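PDB 1OOE: dihydropteridine reductase from Caenorhabditis elegans, which probably catalyses the NADH- or NADPH-dependent reduction of quinonoid dihydrobiopterin to tetrahydrobiopterin, working as a homodimer of the short-chain dehydrogenase/reductase family. Local coordinates for residues S17-L20 / E21-K25; G86-S90 / K91-K95; S139-G142 / Y143-K147. All coordinates share one frame; numbering follows the deposited sequence. Where two conformers were deposited one is given.

Contact 1 of 3, residues S17-L20 / E21-K25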
ATOM      1  N   SER A  17      10.970 -22.809  -0.994  1.00 12.47           N
ATOM      2  CA  SER A  17      11.456 -24.135  -1.347  1.00 13.24           C
ATOM      3  C   SER A  17      11.319 -25.082  -0.156  1.00 13.34           C
ATOM      4  O   SER A  17      11.009 -26.263  -0.324  1.00 14.76           O
ATOM      5  CB  SER A  17      12.920 -24.064  -1.807  1.00 15.06           C
ATOM      6  OG  SER A  17      13.423 -25.352  -2.115  0.50 13.57           O
ATOM      7  N   ALA A  18      11.546 -24.563   1.048  1.00 12.36           N
ATOM      8  CA  ALA A  18      11.427 -25.376   2.254  1.00 13.33           C
ATOM      9  C   ALA A  18       9.980 -25.830   2.439  1.00 12.77           C
ATOM     10  O   ALA A  18       9.716 -26.986   2.781  1.00 11.59           O
ATOM     11  CB  ALA A  18      11.881 -24.579   3.473  1.00 14.23           C
ATOM     12  N   ILE A  19       9.047 -24.909   2.225  1.00 11.29           N
ATOM     13  CA  ILE A  19       7.628 -25.213   2.363  1.00  9.91           C
ATOM     14  C   ILE A  19       7.209 -26.242   1.317  1.00 10.61           C
ATOM     15  O   ILE A  19       6.540 -27.224   1.635  1.00 11.82           O
ATOM     16  CB  ILE A  19       6.772 -23.928   2.211  1.00  9.15           C
ATOM     17  CG1 ILE A  19       7.053 -22.991   3.387  1.00  8.56           C
ATOM     18  CG2 ILE A  19       5.280 -24.277   2.163  1.00  7.46           C
ATOM     19  CD1 ILE A  19       6.515 -21.589   3.202  1.00  9.84           C
ATOM     20  N   LEU A  20       7.617 -26.021   0.071  1.00 11.78           N
ATOM     21  CA  LEU A  20       7.285 -26.933  -1.017  1.00 12.43           C
ATOM     22  C   LEU A  20       7.795 -28.343  -0.725  1.00 13.65           C
ATOM     23  O   LEU A  20       7.054 -29.320  -0.849  1.00 15.05           O
ATOM     24  CB  LEU A  20       7.879 -26.411  -2.333  1.00 13.50           C
ATOM     25  CG  LEU A  20       7.536 -27.151  -3.631  1.00 14.41           C
ATOM     26  CD1 LEU A  20       7.725 -26.211  -4.823  1.00 14.59           C
ATOM     27  CD2 LEU A  20       8.406 -28.387  -3.772  1.00 16.93           C
ATOM     28  N   GLU A  21       9.058 -28.449  -0.325  1.00 14.21           N
ATOM     29  CA  GLU A  21       9.641 -29.751  -0.013  1.00 15.15           C
ATOM     30  C   GLU A  21       8.920 -30.434   1.148  1.00 15.01           C
ATOM     31  O   GLU A  21       8.671 -31.641   1.114  1.00 15.50           O
ATOM     32  CB  GLU A  21      11.125 -29.603   0.335  1.00 17.06           C
ATOM     33  CG  GLU A  21      12.029 -29.247  -0.835  1.00 20.89           C
ATOM     34  CD  GLU A  21      11.959 -30.263  -1.959  1.00 23.14           C
ATOM     35  OE1 GLU A  21      11.702 -31.453  -1.672  1.00 24.83           O
ATOM     36  OE2 GLU A  21      12.176 -29.875  -3.127  1.00 24.46           O
ATOM     37  N   PHE A  22       8.585 -29.659   2.175  1.00 14.47           N
ATOM     38  CA  PHE A  22       7.915 -30.199   3.350  1.00 14.24           C
ATOM     39  C   PHE A  22       6.535 -30.779   3.042  1.00 14.85           C
ATOM     40  O   PHE A  22       6.208 -31.877   3.492  1.00 16.03           O
ATOM     41  CB  PHE A  22       7.792 -29.121   4.427  1.00 15.12           C
ATOM     42  CG  PHE A  22       7.340 -29.645   5.758  1.00 15.67           C
ATOM     43  CD1 PHE A  22       8.179 -30.449   6.523  1.00 16.70           C
ATOM     44  CD2 PHE A  22       6.077 -29.339   6.246  1.00 15.16           C
ATOM     45  CE1 PHE A  22       7.764 -30.941   7.760  1.00 17.89           C
ATOM     46  CE2 PHE A  22       5.650 -29.827   7.483  1.00 17.79           C
ATOM     47  CZ  PHE A  22       6.495 -30.627   8.239  1.00 16.39           C
ATOM     48  N   PHE A  23       5.721 -30.051   2.282  1.00 14.00           N
ATOM     49  CA  PHE A  23       4.392 -30.557   1.951  1.00 14.60           C
ATOM     50  C   PHE A  23       4.479 -31.776   1.045  1.00 16.10           C
ATOM     51  O   PHE A  23       3.680 -32.707   1.163  1.00 15.25           O
ATOM     52  CB  PHE A  23       3.534 -29.466   1.298  1.00 13.41           C
ATOM     53  CG  PHE A  23       2.823 -28.588   2.292  1.00 12.52           C
ATOM     54  CD1 PHE A  23       3.527 -27.653   3.047  1.00 14.05           C
ATOM     55  CD2 PHE A  23       1.454 -28.731   2.510  1.00 12.61           C
ATOM     56  CE1 PHE A  23       2.878 -26.875   4.010  1.00 13.62           C
ATOM     57  CE2 PHE A  23       0.797 -27.961   3.468  1.00 11.54           C
ATOM     58  CZ  PHE A  23       1.511 -27.030   4.221  1.00 12.02           C
ATOM     59  N   LYS A  24       5.457 -31.768   0.146  1.00 16.24           N
ATOM     60  CA  LYS A  24       5.661 -32.884  -0.768  1.00 18.28           C
ATOM     61  C   LYS A  24       5.998 -34.134   0.042  1.00 18.26           C
ATOM     62  O   LYS A  24       5.469 -35.219  -0.213  1.00 18.00           O
ATOM     63  CB  LYS A  24       6.805 -32.562  -1.729  1.00 19.70           C
ATOM     64  CG  LYS A  24       7.008 -33.575  -2.839  1.00 22.40           C
ATOM     65  CD  LYS A  24       8.216 -33.201  -3.691  1.00 23.03           C
ATOM     66  CE  LYS A  24       8.428 -34.190  -4.824  1.00 24.16           C
ATOM     67  NZ  LYS A  24       9.634 -33.862  -5.632  0.50 23.54           N
ATOM     68  N   LYS A  25       6.878 -33.976   1.027  1.00 18.08           N
ATOM     69  CA  LYS A  25       7.277 -35.094   1.873  1.00 19.81           C
ATOM     70  C   LYS A  25       6.079 -35.628   2.651  1.00 20.22           C
ATOM     71  O   LYS A  25       6.037 -36.806   3.017  1.00 21.52           O
ATOM     72  CB  LYS A  25       8.372 -34.658   2.853  1.00 20.23           C
ATOM     73  CG  LYS A  25       8.807 -35.757   3.822  1.00 24.47           C
ATOM     74  CD  LYS A  25       9.833 -35.256   4.831  1.00 27.62           C
ATOM     75  CE  LYS A  25      11.131 -34.847   4.155  1.00 30.27           C
ATOM     76  NZ  LYS A  25      11.748 -35.976   3.401  1.00 33.33           N
TER
HETATM   77  O   HOH W   1      12.382 -27.314  -3.459  1.00 23.48           O
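Four consecutive backbone hydrogen bonds run from residues 21-24 back to residues 17-20. Glu21 N gives the first to Ser17 O at 2.9 Å, and the N-H points almost straight at the oxygen (166°). Phe22 N bonds to Ala18 O, Phe23 N to Ile19 O and Lys24 N to Leu20 O in the same i to i+4 pattern. One water links the side chains of Ser17 and Glu21, one turn apart. In the Ser17 conformer described, it lies 2.6 Å from Ser17 OG; it donates to Glu21 OE2, also at 2.6 Å. Glu21 CG stands beside its own backbone N (chi1 -70°), back toward Ser17, and the bend at chi2 turns the carboxylate to the water. That CG passes 3.2 Å from Ser17 O. The Lys24 chain runs out extended, and in one of its conformers NZ bonds to Gln40 O.

The apolar side of the helix carries Ile19 and Phe23. They lie alongside each other and point the same way. Ile19 CG2 touches Phe23 CD1 at 3.9 Å. Phe23 CG stands anti to its own carbonyl carbon (chi1 -86°), which brings the ring back beside the preceding turn. Ile19 O sits at the ring edge, 3.4 Å from Phe23 CD1. The Phe23 ring also meets Phe77 and sets up an edge-to-face contact with Tyr28. A serine in place of Phe23 would probably leave a gap beside Ile19 CG2 and take an aromatic partner from Phe77 and Tyr28. Leu20 packs on Val30 and Asn32 of strand 28-34, while Phe22 leans on helix 198-210. Helix 14-25 is the crossover helix between strands 4-9 and 28-34, the first beta-alpha-beta unit of a Rossmann fold.

Contact 2 of 3, residues G86-S90 / K91-K95; sequences GSASS and KDFVK
Phe93 and Ser90 carry most of this contact, with Ala88 packed on the phenylalanine ring. Ala88 CA lies over one face of the Phe93 ring, 3.9 Å from its centroid and 18° off the normal, a CH-pi contact. The ring is swung there by chi1 (162°), with CG opposite the backbone N. Phe93 CB comes within 3.4 Å of Ser87 O. That same oxygen accepts the Ser90 N-H, which closes a type I turn from Ser87 to Ser90.

A second type I turn, Ser90 to Phe93, leads into helix 93-118 of the Rossmann-type fold. Asp92 is at the N-cap position, but its side chain makes no capping bond. The turn's bond, Phe93 N to Ser90 O, is 3.2 Å long, and the donor stands above the carbonyl plane. Ser90 OG accepts from Asp92 N at 3.2 Å, with an angle of 139°. A water meets the same hydroxyl at 2.7 Å and gives a weak bond to Asp92 OD2. Another water donates to Gly86 O at 3.0 Å and, weakly, to Phe93 O. Ala88 also faces the second subunit: its O accepts a hydrogen bond from Lys113 NZ of that chain.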
ATOM      1  N   GLY A  86      15.586   2.848   1.381  1.00 14.61           N
ATOM      2  CA  GLY A  86      15.710   4.242   0.992  1.00 15.40           C
ATOM      3  C   GLY A  86      14.699   5.200   1.595  1.00 14.26           C
ATOM      4  O   GLY A  86      13.495   4.931   1.599  1.00 12.67           O
ATOM      5  N   SER A  87      15.189   6.322   2.117  1.00 13.99           N
ATOM      6  CA  SER A  87      14.312   7.336   2.688  1.00 12.39           C
ATOM      7  C   SER A  87      13.819   8.180   1.517  1.00 12.56           C
ATOM      8  O   SER A  87      14.192   7.926   0.374  1.00 13.07           O
ATOM      9  CB  SER A  87      15.076   8.224   3.675  1.00 12.84           C
ATOM     10  OG  SER A  87      16.000   9.059   2.995  1.00 14.10           O
ATOM     11  N   ALA A  88      12.993   9.184   1.794  1.00 11.51           N
ATOM     12  CA  ALA A  88      12.475  10.040   0.730  1.00 13.98           C
ATOM     13  C   ALA A  88      13.570  10.850   0.036  1.00 15.17           C
ATOM     14  O   ALA A  88      13.406  11.272  -1.110  1.00 16.67           O
ATOM     15  CB  ALA A  88      11.401  10.976   1.284  1.00 13.47           C
ATOM     16  N   SER A  89      14.688  11.068   0.720  1.00 15.44           N
ATOM     17  CA  SER A  89      15.776  11.834   0.122  1.00 14.83           C
ATOM     18  C   SER A  89      16.711  10.957  -0.713  1.00 16.62           C
ATOM     19  O   SER A  89      17.621  11.458  -1.375  1.00 14.86           O
ATOM     20  CB  SER A  89      16.560  12.577   1.209  1.00 16.34           C
ATOM     21  OG  SER A  89      17.044  11.688   2.197  1.00 15.46           O
ATOM     22  N   SER A  90      16.486   9.647  -0.685  1.00 16.07           N
ATOM     23  CA  SER A  90      17.301   8.721  -1.464  1.00 17.43           C
ATOM     24  C   SER A  90      17.047   8.935  -2.948  1.00 17.42           C
ATOM     25  O   SER A  90      15.923   9.227  -3.357  1.00 16.48           O
ATOM     26  CB  SER A  90      16.959   7.273  -1.112  1.00 17.89           C
ATOM     27  OG  SER A  90      17.490   6.394  -2.088  1.00 22.03           O
ATOM     28  N   LYS A  91      18.091   8.784  -3.755  1.00 19.44           N
ATOM     29  CA  LYS A  91      17.958   8.964  -5.193  1.00 19.61           C
ATOM     30  C   LYS A  91      16.962   7.958  -5.767  1.00 18.67           C
ATOM     31  O   LYS A  91      16.212   8.275  -6.691  1.00 17.10           O
ATOM     32  CB  LYS A  91      19.318   8.793  -5.877  1.00 23.20           C
ATOM     33  CG  LYS A  91      19.277   8.989  -7.386  1.00 26.70           C
ATOM     34  CD  LYS A  91      20.668   8.944  -8.003  1.00 30.71           C
ATOM     35  CE  LYS A  91      21.334   7.590  -7.810  1.00 32.38           C
ATOM     36  NZ  LYS A  91      22.689   7.562  -8.431  1.00 35.46           N
ATOM     37  N   ASP A  92      16.950   6.753  -5.204  1.00 17.58           N
ATOM     38  CA  ASP A  92      16.053   5.703  -5.674  1.00 16.31           C
ATOM     39  C   ASP A  92      14.828   5.477  -4.787  1.00 16.03           C
ATOM     40  O   ASP A  92      14.319   4.361  -4.710  1.00 14.46           O
ATOM     41  CB  ASP A  92      16.816   4.383  -5.817  1.00 17.65           C
ATOM     42  CG  ASP A  92      17.989   4.485  -6.771  1.00 18.31           C
ATOM     43  OD1 ASP A  92      17.811   5.022  -7.883  1.00 18.97           O
ATOM     44  OD2 ASP A  92      19.088   4.018  -6.409  1.00 24.28           O
ATOM     45  N   PHE A  93      14.356   6.531  -4.125  1.00 14.58           N
ATOM     46  CA  PHE A  93      13.178   6.418  -3.264  1.00 12.25           C
ATOM     47  C   PHE A  93      12.000   5.843  -4.050  1.00 11.75           C
ATOM     48  O   PHE A  93      11.397   4.847  -3.638  1.00 13.52           O
ATOM     49  CB  PHE A  93      12.813   7.798  -2.680  1.00 10.68           C
ATOM     50  CG  PHE A  93      11.400   7.892  -2.140  1.00 11.94           C
ATOM     51  CD1 PHE A  93      10.924   6.972  -1.208  1.00 11.99           C
ATOM     52  CD2 PHE A  93      10.554   8.913  -2.562  1.00 11.51           C
ATOM     53  CE1 PHE A  93       9.625   7.069  -0.706  1.00 12.30           C
ATOM     54  CE2 PHE A  93       9.251   9.022  -2.067  1.00 12.97           C
ATOM     55  CZ  PHE A  93       8.787   8.096  -1.136  1.00 12.23           C
ATOM     56  N   VAL A  94      11.684   6.460  -5.184  1.00 10.95           N
ATOM     57  CA  VAL A  94      10.566   6.005  -6.009  1.00 11.41           C
ATOM     58  C   VAL A  94      10.864   4.700  -6.742  1.00 11.19           C
ATOM     59  O   VAL A  94      10.025   3.793  -6.775  1.00 11.71           O
ATOM     60  CB  VAL A  94      10.154   7.087  -7.035  1.00 10.77           C
ATOM     61  CG1 VAL A  94       9.105   6.535  -7.984  1.00 10.76           C
ATOM     62  CG2 VAL A  94       9.596   8.303  -6.302  1.00 13.23           C
ATOM     63  N   LYS A  95      12.052   4.608  -7.331  1.00 10.97           N
ATOM     64  CA  LYS A  95      12.456   3.408  -8.054  1.00 12.40           C
ATOM     65  C   LYS A  95      12.291   2.169  -7.178  1.00 13.56           C
ATOM     66  O   LYS A  95      11.739   1.153  -7.608  1.00 12.40           O
ATOM     67  CB  LYS A  95      13.917   3.529  -8.493  1.00 14.70           C
ATOM     68  CG  LYS A  95      14.467   2.283  -9.168  1.00 15.56           C
ATOM     69  CD  LYS A  95      15.924   2.482  -9.543  1.00 19.75           C
ATOM     70  CE  LYS A  95      16.487   1.282 -10.279  1.00 22.54           C
ATOM     71  NZ  LYS A  95      17.934   1.477 -10.585  1.00 25.35           N
TER
HETATM   72  O   HOH W   2      11.983   3.501  -0.517  1.00 17.96           O
HETATM   73  O   HOH W   3      19.581   5.451  -3.443  1.00 34.66           O

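Contact 3 of 3, residues S139-G142 / Y143-K147; sequences SMIG and YGMAK
Met140 O is gripped twice. Gly144 N donates to it at 3.0 Å, in the carbonyl plane, and Thr137 OG1 also bonds to it. Met140 is the N-cap residue of helix 141-158. Met145 N then bonds to Ile141 O at 2.9 Å and Ala146 N to Gly142 O, so the helix opens with a run of i+4 bonds.

The side chains of Met140 and Tyr143 lie side by side and point the same way. Met140 CG is wedged between its backbone N and carbonyl carbon (chi1 48°), which carries the thioether along the tyrosine. Its CE touches Tyr143 CD2 at 3.6 Å. The sulfur is 5.1 Å from the ring centroid and 57° off the normal, an oblique Met-aromatic contact. Lys147 CG lies above one face of that ring, and Trp83 meets it edge-to-face. Met145 folds back over the first turn, with CG 3.2 Å from Ile141 O and CE 3.9 Å from Gly142 CA. Lys147 NZ bonds to Thr128 O and Gly129 O. Tyr143 and Lys147 match the YxxxK pair that is catalytic in relatives of the SDR family. The thioether of Met140, the aliphatic chain of Lys147 and the Trp83 ring probably restrict rotation of the ring that carries the tyrosine hydroxyl.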
ATOM      1  N   SER A 139      13.679   4.903   6.992  1.00 12.51           N
ATOM      2  CA  SER A 139      14.871   4.493   6.248  1.00 12.35           C
ATOM      3  C   SER A 139      14.574   3.552   5.081  1.00 13.11           C
ATOM      4  O   SER A 139      15.456   3.266   4.275  1.00 15.03           O
ATOM      5  CB  SER A 139      15.886   3.828   7.182  1.00 14.13           C
ATOM      6  OG  SER A 139      15.471   2.524   7.551  1.00 14.07           O
ATOM      7  N   MET A 140      13.335   3.076   4.997  1.00 11.58           N
ATOM      8  CA  MET A 140      12.917   2.167   3.929  1.00 10.95           C
ATOM      9  C   MET A 140      11.425   2.379   3.697  1.00 10.91           C
ATOM     10  O   MET A 140      10.611   1.471   3.869  1.00 10.84           O
ATOM     11  CB  MET A 140      13.204   0.711   4.324  1.00 10.53           C
ATOM     12  CG  MET A 140      12.740   0.332   5.728  1.00 10.35           C
ATOM     13  SD  MET A 140      13.294  -1.333   6.167  1.00 12.63           S
ATOM     14  CE  MET A 140      11.943  -1.903   7.170  1.00 13.91           C
ATOM     15  N   ILE A 141      11.091   3.601   3.299  1.00 11.43           N
ATOM     16  CA  ILE A 141       9.714   4.016   3.069  1.00 10.11           C
ATOM     17  C   ILE A 141       8.909   3.178   2.078  1.00 10.66           C
ATOM     18  O   ILE A 141       7.756   2.845   2.353  1.00  8.31           O
ATOM     19  CB  ILE A 141       9.681   5.511   2.667  1.00  9.80           C
ATOM     20  CG1 ILE A 141      10.250   6.343   3.823  1.00 10.10           C
ATOM     21  CG2 ILE A 141       8.258   5.950   2.348  1.00 11.29           C
ATOM     22  CD1 ILE A 141      10.279   7.849   3.584  1.00 11.89           C
ATOM     23  N   GLY A 142       9.506   2.831   0.940  1.00  9.89           N
ATOM     24  CA  GLY A 142       8.799   2.030  -0.049  1.00 10.06           C
ATOM     25  C   GLY A 142       8.436   0.650   0.476  1.00 10.09           C
ATOM     26  O   GLY A 142       7.304   0.182   0.309  1.00  9.88           O
ATOM     27  N   TYR A 143       9.399  -0.006   1.109  1.00  8.64           N
ATOM     28  CA  TYR A 143       9.169  -1.330   1.678  1.00  9.77           C
ATOM     29  C   TYR A 143       8.032  -1.215   2.690  1.00  9.96           C
ATOM     30  O   TYR A 143       7.104  -2.027   2.703  1.00  8.28           O
ATOM     31  CB  TYR A 143      10.440  -1.823   2.375  1.00  9.22           C
ATOM     32  CG  TYR A 143      10.331  -3.212   2.967  1.00  7.82           C
ATOM     33  CD1 TYR A 143      10.248  -4.337   2.148  1.00  9.16           C
ATOM     34  CD2 TYR A 143      10.325  -3.397   4.348  1.00  6.45           C
ATOM     35  CE1 TYR A 143      10.167  -5.617   2.694  1.00  9.35           C
ATOM     36  CE2 TYR A 143      10.243  -4.669   4.905  1.00  8.94           C
ATOM     37  CZ  TYR A 143      10.168  -5.775   4.070  1.00  9.61           C
ATOM     38  OH  TYR A 143      10.107  -7.038   4.618  1.00 10.29           O
ATOM     39  N   GLY A 144       8.112  -0.191   3.537  1.00 10.05           N
ATOM     40  CA  GLY A 144       7.088   0.021   4.546  1.00 10.73           C
ATOM     41  C   GLY A 144       5.698   0.176   3.958  1.00  9.47           C
ATOM     42  O   GLY A 144       4.755  -0.457   4.437  1.00 10.27           O
ATOM     43  N   MET A 145       5.574   1.016   2.930  1.00  9.44           N
ATOM     44  CA  MET A 145       4.297   1.268   2.250  1.00 10.74           C
ATOM     45  C   MET A 145       3.702   0.006   1.654  1.00  7.95           C
ATOM     46  O   MET A 145       2.515  -0.284   1.823  1.00  8.77           O
ATOM     47  CB  MET A 145       4.474   2.241   1.087  1.00 13.76           C
ATOM     48  CG  MET A 145       4.794   3.661   1.435  1.00 19.12           C
ATOM     49  SD  MET A 145       4.392   4.645  -0.010  1.00 13.79           S
ATOM     50  CE  MET A 145       5.751   4.285  -1.097  1.00 15.22           C
ATOM     51  N   ALA A 146       4.537  -0.704   0.903  1.00  8.30           N
ATOM     52  CA  ALA A 146       4.133  -1.932   0.232  1.00  8.20           C
ATOM     53  C   ALA A 146       3.613  -2.953   1.228  1.00  8.22           C
ATOM     54  O   ALA A 146       2.535  -3.522   1.043  1.00  7.33           O
ATOM     55  CB  ALA A 146       5.314  -2.514  -0.548  1.00  8.55           C
ATOM     56  N   LYS A 147       4.376  -3.183   2.293  1.00  7.63           N
ATOM     57  CA  LYS A 147       3.960  -4.155   3.292  1.00  7.64           C
ATOM     58  C   LYS A 147       2.727  -3.703   4.075  1.00  7.64           C
ATOM     59  O   LYS A 147       1.916  -4.535   4.480  1.00  7.55           O
ATOM     60  CB  LYS A 147       5.129  -4.476   4.233  1.00  7.20           C
ATOM     61  CG  LYS A 147       6.244  -5.281   3.563  1.00  6.62           C
ATOM     62  CD  LYS A 147       5.785  -6.703   3.228  1.00  7.52           C
ATOM     63  CE  LYS A 147       6.945  -7.567   2.749  1.00  7.37           C
ATOM     64  NZ  LYS A 147       6.530  -8.993   2.550  1.00  8.68           N
TER

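Overall arrangement
From the N terminus the three contacts come in series, and none encloses or crosses another. Each is local and closes only a turn or two of chain. Contact 1 lies in helix 14-25, which connects the first two parallel strands. Contact 2 ends the loop after strand 73-78 and starts helix 93-118. Contact 3 starts helix 141-158. Contacts 2 and 3 have centres about 10 Å apart and touch: Gly86 N lies 2.9 Å from Ser139 O, probably a hydrogen bond, and Phe93 packs on Ile141. They join the starts of two helices, and both reach the second subunit. Contact 1 is on the opposite side of the chain's centre, about 30 Å from contact 3, centre to centre.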